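Local coordinates for RagA protein (Porphyromonas gingivalis, PDB 6SLN) that probably imports peptides across the outer membrane as a TonB-dependent receptor, together with a partner protein chain, at residues A[668-673]-A[720-725]; A[864-869]-A[924-929]; A[869-874]-A[965-970]. All blocks are in the same frame, centred on the assembly; numbering follows the deposited sequence.

Interaction 1 (A[668-673]-A[720-725])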
loop_
_atom_site.group_PDB
_atom_site.type_symbol
_atom_site.label_atom_id
_atom_site.label_comp_id
_atom_site.label_asym_id
_atom_site.label_seq_id
_atom_site.Cartn_x
_atom_site.Cartn_y
_atom_site.Cartn_z
ATOM N N SER A 668 23.832 10.412 -2.736
ATOM C CA SER A 668 23.521 9.064 -3.188
ATOM C C SER A 668 24.263 8.673 -4.457
ATOM O O SER A 668 24.762 7.558 -4.539
ATOM C CB SER A 668 22.005 8.883 -3.368
ATOM O OG SER A 668 21.569 9.129 -4.687
ATOM N N THR A 669 24.388 9.528 -5.459
ATOM C CA THR A 669 25.098 9.076 -6.643
ATOM C C THR A 669 26.250 10.004 -6.956
ATOM O O THR A 669 26.237 11.186 -6.606
ATOM C CB THR A 669 24.196 8.966 -7.871
ATOM O OG1 THR A 669 23.768 10.278 -8.272
ATOM C CG2 THR A 669 22.989 8.069 -7.542
ATOM N N ALA A 670 27.247 9.433 -7.626
ATOM C CA ALA A 670 28.377 10.214 -8.105
ATOM C C ALA A 670 27.965 11.120 -9.264
ATOM O O ALA A 670 28.265 12.331 -9.266
ATOM C CB ALA A 670 29.508 9.270 -8.516
ATOM N N GLY A 671 27.274 10.552 -10.257
ATOM C CA GLY A 671 26.817 11.299 -11.412
ATOM C C GLY A 671 27.801 11.277 -12.575
ATOM O O GLY A 671 28.969 10.909 -12.442
ATOM N N ASN A 672 27.289 11.664 -13.751
ATOM C CA ASN A 672 28.047 11.765 -14.995
ATOM C C ASN A 672 27.289 12.617 -16.016
ATOM O O ASN A 672 26.482 12.093 -16.801
ATOM C CB ASN A 672 28.344 10.382 -15.568
ATOM C CG ASN A 672 29.073 10.452 -16.884
ATOM O OD1 ASN A 672 28.771 9.707 -17.816
ATOM N ND2 ASN A 672 30.039 11.363 -16.975
ATOM N N PRO A 673 27.531 13.933 -16.042
ATOM C CA PRO A 673 26.721 14.814 -16.902
ATOM C C PRO A 673 26.785 14.475 -18.377
ATOM O O PRO A 673 25.823 14.766 -19.100
ATOM C CB PRO A 673 27.302 16.202 -16.628
ATOM C CG PRO A 673 27.958 16.095 -15.297
ATOM C CD PRO A 673 28.501 14.691 -15.238
ATOM N N SER A 720 36.308 5.990 -3.448
ATOM C CA SER A 720 35.288 6.902 -3.962
ATOM C C SER A 720 34.014 6.903 -3.127
ATOM O O SER A 720 33.243 7.864 -3.213
ATOM C CB SER A 720 34.915 6.530 -5.398
ATOM O OG SER A 720 33.890 5.533 -5.413
ATOM N N GLY A 721 33.752 5.838 -2.362
ATOM C CA GLY A 721 32.538 5.772 -1.573
ATOM C C GLY A 721 31.306 5.475 -2.386
ATOM O O GLY A 721 30.198 5.735 -1.921
ATOM N N PHE A 722 31.481 4.959 -3.599
ATOM C CA PHE A 722 30.407 4.553 -4.486
ATOM C C PHE A 722 30.740 3.179 -5.037
ATOM O O PHE A 722 31.914 2.802 -5.111
ATOM C CB PHE A 722 30.229 5.514 -5.657
ATOM C CG PHE A 722 29.877 6.905 -5.249
ATOM C CD1 PHE A 722 28.558 7.254 -4.997
ATOM C CD2 PHE A 722 30.862 7.869 -5.117
ATOM C CE1 PHE A 722 28.229 8.528 -4.619
ATOM C CE2 PHE A 722 30.525 9.148 -4.736
ATOM C CZ PHE A 722 29.205 9.474 -4.495
ATOM N N PHE A 723 29.699 2.438 -5.433
ATOM C CA PHE A 723 29.891 1.099 -5.981
ATOM C C PHE A 723 30.237 1.157 -7.456
ATOM O O PHE A 723 31.124 0.435 -7.931
ATOM C CB PHE A 723 28.632 0.256 -5.806
ATOM C CG PHE A 723 28.209 0.080 -4.389
ATOM C CD1 PHE A 723 29.140 -0.207 -3.406
ATOM C CD2 PHE A 723 26.874 0.191 -4.037
ATOM C CE1 PHE A 723 28.743 -0.387 -2.099
ATOM C CE2 PHE A 723 26.482 0.027 -2.736
ATOM C CZ PHE A 723 27.420 -0.264 -1.763
ATOM N N SER A 724 29.526 1.992 -8.196
ATOM C CA SER A 724 29.650 2.013 -9.641
ATOM C C SER A 724 29.155 3.369 -10.107
ATOM O O SER A 724 28.630 4.159 -9.319
ATOM C CB SER A 724 28.872 0.848 -10.278
ATOM O OG SER A 724 27.583 1.240 -10.716
ATOM N N GLN A 725 29.370 3.648 -11.386
ATOM C CA GLN A 725 28.839 4.853 -12.010
ATOM C C GLN A 725 28.958 4.661 -13.505
ATOM O O GLN A 725 30.060 4.411 -14.011
ATOM C CB GLN A 725 29.582 6.106 -11.572
ATOM C CG GLN A 725 29.201 7.352 -12.389
ATOM C CD GLN A 725 27.738 7.733 -12.247
ATOM O OE1 GLN A 725 27.227 7.893 -11.138
ATOM N NE2 GLN A 725 27.057 7.867 -13.369
#

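Interaction 2 (A[864-869]-A[924-929])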
loop_
_atom_site.group_PDB
_atom_site.type_symbol
_atom_site.label_atom_id
_atom_site.label_comp_id
_atom_site.label_asym_id
_atom_site.label_seq_id
_atom_site.Cartn_x
_atom_site.Cartn_y
_atom_site.Cartn_z
ATOM N N ALA A 864 19.688 -28.435 -30.046
ATOM C CA ALA A 864 20.364 -27.165 -29.851
ATOM C C ALA A 864 21.643 -27.432 -29.070
ATOM O O ALA A 864 21.706 -28.359 -28.253
ATOM C CB ALA A 864 19.465 -26.174 -29.102
ATOM N N TYR A 865 22.665 -26.617 -29.313
ATOM C CA TYR A 865 23.902 -26.806 -28.571
ATOM C C TYR A 865 24.588 -25.475 -28.275
ATOM O O TYR A 865 24.367 -24.453 -28.939
ATOM C CB TYR A 865 24.860 -27.747 -29.307
ATOM C CG TYR A 865 25.129 -27.380 -30.741
ATOM C CD1 TYR A 865 24.304 -27.834 -31.758
ATOM C CD2 TYR A 865 26.227 -26.606 -31.082
ATOM C CE1 TYR A 865 24.553 -27.510 -33.075
ATOM C CE2 TYR A 865 26.488 -26.277 -32.400
ATOM C CZ TYR A 865 25.651 -26.733 -33.388
ATOM O OH TYR A 865 25.905 -26.394 -34.687
ATOM N N ILE A 866 25.419 -25.515 -27.239
ATOM C CA ILE A 866 26.210 -24.391 -26.768
ATOM C C ILE A 866 27.607 -24.945 -26.516
ATOM O O ILE A 866 27.822 -25.670 -25.542
ATOM C CB ILE A 866 25.618 -23.762 -25.499
ATOM C CG1 ILE A 866 24.234 -23.189 -25.788
ATOM C CG2 ILE A 866 26.526 -22.691 -24.932
ATOM C CD1 ILE A 866 24.256 -21.921 -26.606
ATOM N N VAL A 867 28.547 -24.623 -27.401
ATOM C CA VAL A 867 29.908 -25.151 -27.366
ATOM C C VAL A 867 30.870 -24.033 -26.991
ATOM O O VAL A 867 30.733 -22.900 -27.460
ATOM C CB VAL A 867 30.299 -25.768 -28.723
ATOM C CG1 VAL A 867 31.716 -26.316 -28.673
ATOM C CG2 VAL A 867 29.305 -26.852 -29.115
ATOM N N GLY A 868 31.853 -24.352 -26.158
ATOM C CA GLY A 868 32.746 -23.331 -25.666
ATOM C C GLY A 868 32.328 -22.696 -24.360
ATOM O O GLY A 868 33.000 -21.755 -23.910
ATOM N N LYS A 869 31.257 -23.192 -23.731
ATOM C CA LYS A 869 30.843 -22.725 -22.415
ATOM C C LYS A 869 31.708 -23.367 -21.334
ATOM O O LYS A 869 31.909 -24.587 -21.317
ATOM C CB LYS A 869 29.357 -23.031 -22.187
ATOM C CG LYS A 869 28.773 -22.556 -20.856
ATOM C CD LYS A 869 27.323 -22.081 -21.049
ATOM C CE LYS A 869 26.467 -22.236 -19.804
ATOM N NZ LYS A 869 26.987 -21.563 -18.570
ATOM N N ALA A 924 31.272 -26.530 -19.453
ATOM C CA ALA A 924 29.820 -26.555 -19.361
ATOM C C ALA A 924 29.139 -26.513 -20.732
ATOM O O ALA A 924 27.972 -26.107 -20.827
ATOM C CB ALA A 924 29.324 -25.410 -18.474
ATOM N N SER A 925 29.832 -26.932 -21.789
ATOM C CA SER A 925 29.191 -27.054 -23.092
ATOM C C SER A 925 28.186 -28.202 -23.080
ATOM O O SER A 925 28.271 -29.129 -22.263
ATOM C CB SER A 925 30.229 -27.285 -24.193
ATOM O OG SER A 925 31.404 -26.554 -23.935
ATOM N N PHE A 926 27.220 -28.143 -23.997
ATOM C CA PHE A 926 26.174 -29.155 -23.950
ATOM C C PHE A 926 25.384 -29.191 -25.246
ATOM O O PHE A 926 25.245 -28.186 -25.940
ATOM C CB PHE A 926 25.216 -28.925 -22.775
ATOM C CG PHE A 926 24.421 -27.644 -22.868
ATOM C CD1 PHE A 926 23.161 -27.626 -23.459
ATOM C CD2 PHE A 926 24.922 -26.459 -22.343
ATOM C CE1 PHE A 926 22.419 -26.441 -23.526
ATOM C CE2 PHE A 926 24.177 -25.285 -22.401
ATOM C CZ PHE A 926 22.925 -25.284 -22.992
ATOM N N LEU A 927 24.868 -30.373 -25.550
ATOM C CA LEU A 927 23.867 -30.584 -26.581
ATOM C C LEU A 927 22.582 -31.017 -25.889
ATOM O O LEU A 927 22.606 -31.900 -25.026
ATOM C CB LEU A 927 24.340 -31.642 -27.568
ATOM C CG LEU A 927 23.337 -32.435 -28.393
ATOM C CD1 LEU A 927 22.807 -31.578 -29.512
ATOM C CD2 LEU A 927 23.997 -33.700 -28.953
ATOM N N ARG A 928 21.475 -30.376 -26.227
ATOM C CA ARG A 928 20.202 -30.688 -25.598
ATOM C C ARG A 928 19.189 -31.051 -26.668
ATOM O O ARG A 928 18.956 -30.276 -27.602
ATOM C CB ARG A 928 19.702 -29.519 -24.759
ATOM C CG ARG A 928 18.829 -29.951 -23.596
ATOM C CD ARG A 928 18.957 -28.943 -22.469
ATOM N NE ARG A 928 19.693 -29.477 -21.337
ATOM C CZ ARG A 928 20.107 -28.762 -20.298
ATOM N NH1 ARG A 928 19.864 -27.461 -20.241
ATOM N NH2 ARG A 928 20.769 -29.364 -19.307
ATOM N N LEU A 929 18.609 -32.236 -26.547
ATOM C CA LEU A 929 17.408 -32.565 -27.301
ATOM C C LEU A 929 16.299 -31.727 -26.697
ATOM O O LEU A 929 15.752 -32.070 -25.652
ATOM C CB LEU A 929 17.105 -34.056 -27.217
ATOM C CG LEU A 929 15.848 -34.526 -27.939
ATOM C CD1 LEU A 929 15.796 -33.966 -29.349
ATOM C CD2 LEU A 929 15.772 -36.048 -27.957
#

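Interaction 3 (A[869-874]-A[965-970])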
loop_
_atom_site.group_PDB
_atom_site.type_symbol
_atom_site.label_atom_id
_atom_site.label_comp_id
_atom_site.label_asym_id
_atom_site.label_seq_id
_atom_site.Cartn_x
_atom_site.Cartn_y
_atom_site.Cartn_z
ATOM N N LYS A 869 31.257 -23.192 -23.731
ATOM C CA LYS A 869 30.843 -22.725 -22.415
ATOM C C LYS A 869 31.708 -23.367 -21.334
ATOM O O LYS A 869 31.909 -24.587 -21.317
ATOM C CB LYS A 869 29.357 -23.031 -22.187
ATOM C CG LYS A 869 28.773 -22.556 -20.856
ATOM C CD LYS A 869 27.323 -22.081 -21.049
ATOM C CE LYS A 869 26.467 -22.236 -19.804
ATOM N NZ LYS A 869 26.987 -21.563 -18.570
ATOM N N TRP A 870 32.255 -22.529 -20.463
ATOM C CA TRP A 870 32.882 -22.940 -19.223
ATOM C C TRP A 870 32.121 -22.291 -18.078
ATOM O O TRP A 870 31.329 -21.359 -18.270
ATOM C CB TRP A 870 34.369 -22.560 -19.191
ATOM C CG TRP A 870 35.077 -22.993 -20.448
ATOM C CD1 TRP A 870 35.109 -22.325 -21.645
ATOM C CD2 TRP A 870 35.805 -24.219 -20.654
ATOM N NE1 TRP A 870 35.831 -23.056 -22.571
ATOM C CE2 TRP A 870 36.267 -24.215 -21.987
ATOM C CE3 TRP A 870 36.124 -25.302 -19.839
ATOM C CZ2 TRP A 870 37.024 -25.252 -22.514
ATOM C CZ3 TRP A 870 36.882 -26.348 -20.375
ATOM C CH2 TRP A 870 37.313 -26.313 -21.694
ATOM N N MET A 871 32.348 -22.810 -16.880
ATOM C CA MET A 871 31.584 -22.393 -15.720
ATOM C C MET A 871 32.334 -22.859 -14.490
ATOM O O MET A 871 32.854 -23.976 -14.461
ATOM C CB MET A 871 30.168 -22.981 -15.741
ATOM C CG MET A 871 29.153 -22.173 -14.933
ATOM S SD MET A 871 27.428 -22.485 -15.396
ATOM C CE MET A 871 27.392 -24.290 -15.427
ATOM N N ILE A 872 32.429 -21.989 -13.498
ATOM C CA ILE A 872 33.001 -22.392 -12.222
ATOM C C ILE A 872 31.903 -23.095 -11.438
ATOM O O ILE A 872 30.825 -22.534 -11.226
ATOM C CB ILE A 872 33.560 -21.187 -11.454
ATOM C CG1 ILE A 872 34.618 -20.494 -12.297
ATOM C CG2 ILE A 872 34.103 -21.599 -10.086
ATOM C CD1 ILE A 872 34.892 -19.106 -11.870
ATOM N N ASN A 873 32.164 -24.339 -11.039
ATOM C CA ASN A 873 31.212 -25.120 -10.269
ATOM C C ASN A 873 31.420 -24.801 -8.801
ATOM O O ASN A 873 32.110 -25.512 -8.074
ATOM C CB ASN A 873 31.367 -26.605 -10.540
ATOM C CG ASN A 873 30.201 -27.402 -10.003
ATOM O OD1 ASN A 873 29.519 -26.952 -9.082
ATOM N ND2 ASN A 873 29.946 -28.578 -10.590
ATOM N N ASN A 874 30.766 -23.733 -8.355
ATOM C CA ASN A 874 30.875 -23.324 -6.965
ATOM C C ASN A 874 30.488 -24.443 -6.013
ATOM O O ASN A 874 31.079 -24.551 -4.934
ATOM C CB ASN A 874 29.998 -22.106 -6.731
ATOM C CG ASN A 874 30.572 -21.148 -5.732
ATOM O OD1 ASN A 874 30.313 -19.960 -5.818
ATOM N ND2 ASN A 874 31.336 -21.640 -4.781
ATOM N N THR A 965 26.770 -33.652 -21.994
ATOM C CA THR A 965 27.670 -32.687 -21.373
ATOM C C THR A 965 28.571 -33.435 -20.404
ATOM O O THR A 965 28.245 -34.541 -19.967
ATOM C CB THR A 965 26.891 -31.600 -20.635
ATOM O OG1 THR A 965 27.796 -30.724 -19.950
ATOM C CG2 THR A 965 25.946 -32.253 -19.632
ATOM N N LYS A 966 29.715 -32.831 -20.081
ATOM C CA LYS A 966 30.601 -33.359 -19.050
ATOM C C LYS A 966 30.595 -32.478 -17.805
ATOM O O LYS A 966 31.472 -32.617 -16.945
ATOM C CB LYS A 966 32.026 -33.541 -19.590
ATOM C CG LYS A 966 32.885 -32.267 -19.701
ATOM C CD LYS A 966 34.397 -32.585 -19.902
ATOM C CE LYS A 966 35.318 -31.505 -19.270
ATOM N NZ LYS A 966 36.684 -31.369 -19.892
ATOM N N TYR A 967 29.618 -31.573 -17.696
ATOM C CA TYR A 967 29.503 -30.724 -16.518
ATOM C C TYR A 967 29.078 -31.553 -15.313
ATOM O O TYR A 967 28.023 -32.186 -15.333
ATOM C CB TYR A 967 28.503 -29.599 -16.760
ATOM C CG TYR A 967 28.529 -28.597 -15.642
ATOM C CD1 TYR A 967 29.679 -27.880 -15.380
ATOM C CD2 TYR A 967 27.423 -28.379 -14.826
ATOM C CE1 TYR A 967 29.735 -26.956 -14.354
ATOM C CE2 TYR A 967 27.473 -27.448 -13.781
ATOM C CZ TYR A 967 28.641 -26.743 -13.551
ATOM O OH TYR A 967 28.733 -25.816 -12.534
ATOM N N LYS A 968 29.879 -31.525 -14.256
ATOM C CA LYS A 968 29.645 -32.344 -13.071
ATOM C C LYS A 968 28.644 -31.727 -12.104
ATOM O O LYS A 968 28.458 -32.267 -11.005
ATOM C CB LYS A 968 30.973 -32.615 -12.345
ATOM C CG LYS A 968 32.016 -33.355 -13.194
ATOM C CD LYS A 968 33.445 -32.968 -12.821
ATOM C CE LYS A 968 34.328 -32.772 -14.080
ATOM N NZ LYS A 968 33.781 -31.807 -15.140
ATOM N N GLY A 969 27.993 -30.623 -12.473
ATOM C CA GLY A 969 26.823 -30.145 -11.767
ATOM C C GLY A 969 25.522 -30.564 -12.444
ATOM O O GLY A 969 25.497 -31.308 -13.427
ATOM N N PHE A 970 24.417 -30.047 -11.917
ATOM C CA PHE A 970 23.119 -30.541 -12.363
ATOM C C PHE A 970 22.809 -30.094 -13.787
ATOM O O PHE A 970 22.373 -30.894 -14.624
ATOM C CB PHE A 970 22.026 -30.071 -11.408
ATOM C CG PHE A 970 22.010 -30.803 -10.096
ATOM C CD1 PHE A 970 22.820 -30.389 -9.047
ATOM C CD2 PHE A 970 21.165 -31.902 -9.906
ATOM C CE1 PHE A 970 22.787 -31.057 -7.827
ATOM C CE2 PHE A 970 21.130 -32.567 -8.701
ATOM C CZ PHE A 970 21.948 -32.146 -7.660
HETATM O O HOH W 1 26.849 -26.244 -10.772
HETATM O O HOH W 2 28.709 -31.048 -8.573
#

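Interaction 1 (A[668-673]-A[720-725])
S720 OG is gripped twice: it takes the N-H of F722, with F722 N 3.1 Å from S720 OG, and it is hydrogen-bonded to P717 O. The first bond closes an ST turn and sets the oxygen at the edge of the F722 ring, in its plane. From that turn F722 reaches toward loop 668-673, with CG anti to its own carbonyl carbon (chi1 -61°), and lies flat against A670. The A670 methyl sits almost squarely over the ring, CB lying 3.8 Å from the centroid of F722, while the A670 backbone N covers the same ring nearer its CE1 atom.

Further along, the Q725 amide is used at both ends. Its chain leaves with CG anti to the backbone N (chi1 170°) and bends at chi2, so that Q725 OE1 accepts from G671 N at 2.8 Å. The donor stands well above the carbonyl plane, 66° out of it, rather than on a lone pair. NE2 packs near N672 CB and gives its hydrogen bond to N648 O.

The 668-673 loop links strand 665-667 to strand 678-691 and is tied back by T669 OG1 to Q650 O. Segment 720-725 runs into strand 724-728, which pairs with strand 696-715, and another protein chain packs on A670, F722 and F723.

Interaction 2 (A[864-869]-A[924-929])
Four backbone hydrogen bonds join strand 864-867 to strand 926-929, two at each hydrogen-bonded pair, so the N and O of A864, I866, F926 and R928 are all satisfied across this seam. The straightest is R928 N to A864 O, 2.9 Å long with 176° at the hydrogen and the donor nearly along the C=O axis. Its partner, A864 N to R928 O, measures 3.1 Å and stays in the carbonyl plane. I866 N reaches F926 O at 3.0 Å, while F926 N answers to I866 O from above the carbonyl plane. Y865 and L927 form the non-hydrogen-bonded pair between them. There the peptide groups face outward, Y865 to G846 and L927 to V964, and the two CB atoms meet across the seam.

Beyond V867 the ladder loosens. S925 OG, bonded to N923 OD1, accepts only weakly from G868 N, and A924 N makes a weak 2.8 Å bond to K869 O. K869 carries its aliphatic chain past A924, K869 CG lying 3.8 Å from A924 CB, and delivers NZ to G975 O.

On the face bearing A864, I866, F926 and R928, the I866 and F926 side chains run alongside each other from neighbouring strands. F926 CG sits between the backbone N and carbonyl carbon (chi1 65°), which brings F926 CZ to 3.7 Å from I866 CG1. Each guanidinium nitrogen of R928 has a partner: NH2 a salt bridge to D971, NH1 one to E973, and NE a hydrogen bond to T963 OG1. With strands 844-853 and 951-964 flanking the pair, this is the antiparallel meander of a TonB-dependent receptor's transmembrane beta-barrel.

Interaction 3 (A[869-874]-A[965-970])
The backbone of 869-874 runs extended to N873, the centre of an inverse gamma turn, and passes into helix 874-879, while 965-970 is an irregular loop; the two backbones come nearest at N873 and G969, with their CA atoms 6.8 Å apart. N873 is the N-cap of that helix, its OD1 taking a weak bond from R876 N; on the loop side T965 OG1 accepts from Y967 N in an ST turn. Y967 CG is anti to the backbone N (chi1 -171°), which sends the ring to the end of the strand. M871, crossing it at about a right angle, bends at chi3 and lays its methyl over one face, M871 CE 3.7 Å from the Y967 ring centroid; the sulfur adds an oblique Met-aromatic contact. G969 N lies over the opposite face toward the rim, so the ring is sandwiched.

The N873 amide tilts only 23° from the Y967 ring plane, and its ND2 is held by E922 OE2. E922 also forms a salt bridge with K968 NZ. Two waters bridge the N873 amide to the loop. One gives K968 O a 2.7 Å bond and receives weakly from N873 ND2; the other lies 2.6 Å from Y967 OH and donates weakly to N873 OD1.

How the interactions relate
Interactions 2 and 3 are neighbours on strand 857-873, with centres about 11 Å apart, and they share K869; S925 O meets T965 OG1 at 2.8 Å, a probable hydrogen bond, and A924 packs on both M871 and Y967. The first of these is a regular barrel seam built from backbone bonds, whereas the second is a buried strand-to-loop contact built from ring packing, a carboxylate and bridging waters. Interaction 1 stands apart, its nearest atoms about 20 Å from interaction 3 and about 24 Å from interaction 2. Partly buried and reached by another protein chain, it relies on one direct bond, from a backbone N-H to a side-chain carbonyl, and a methyl over a ring.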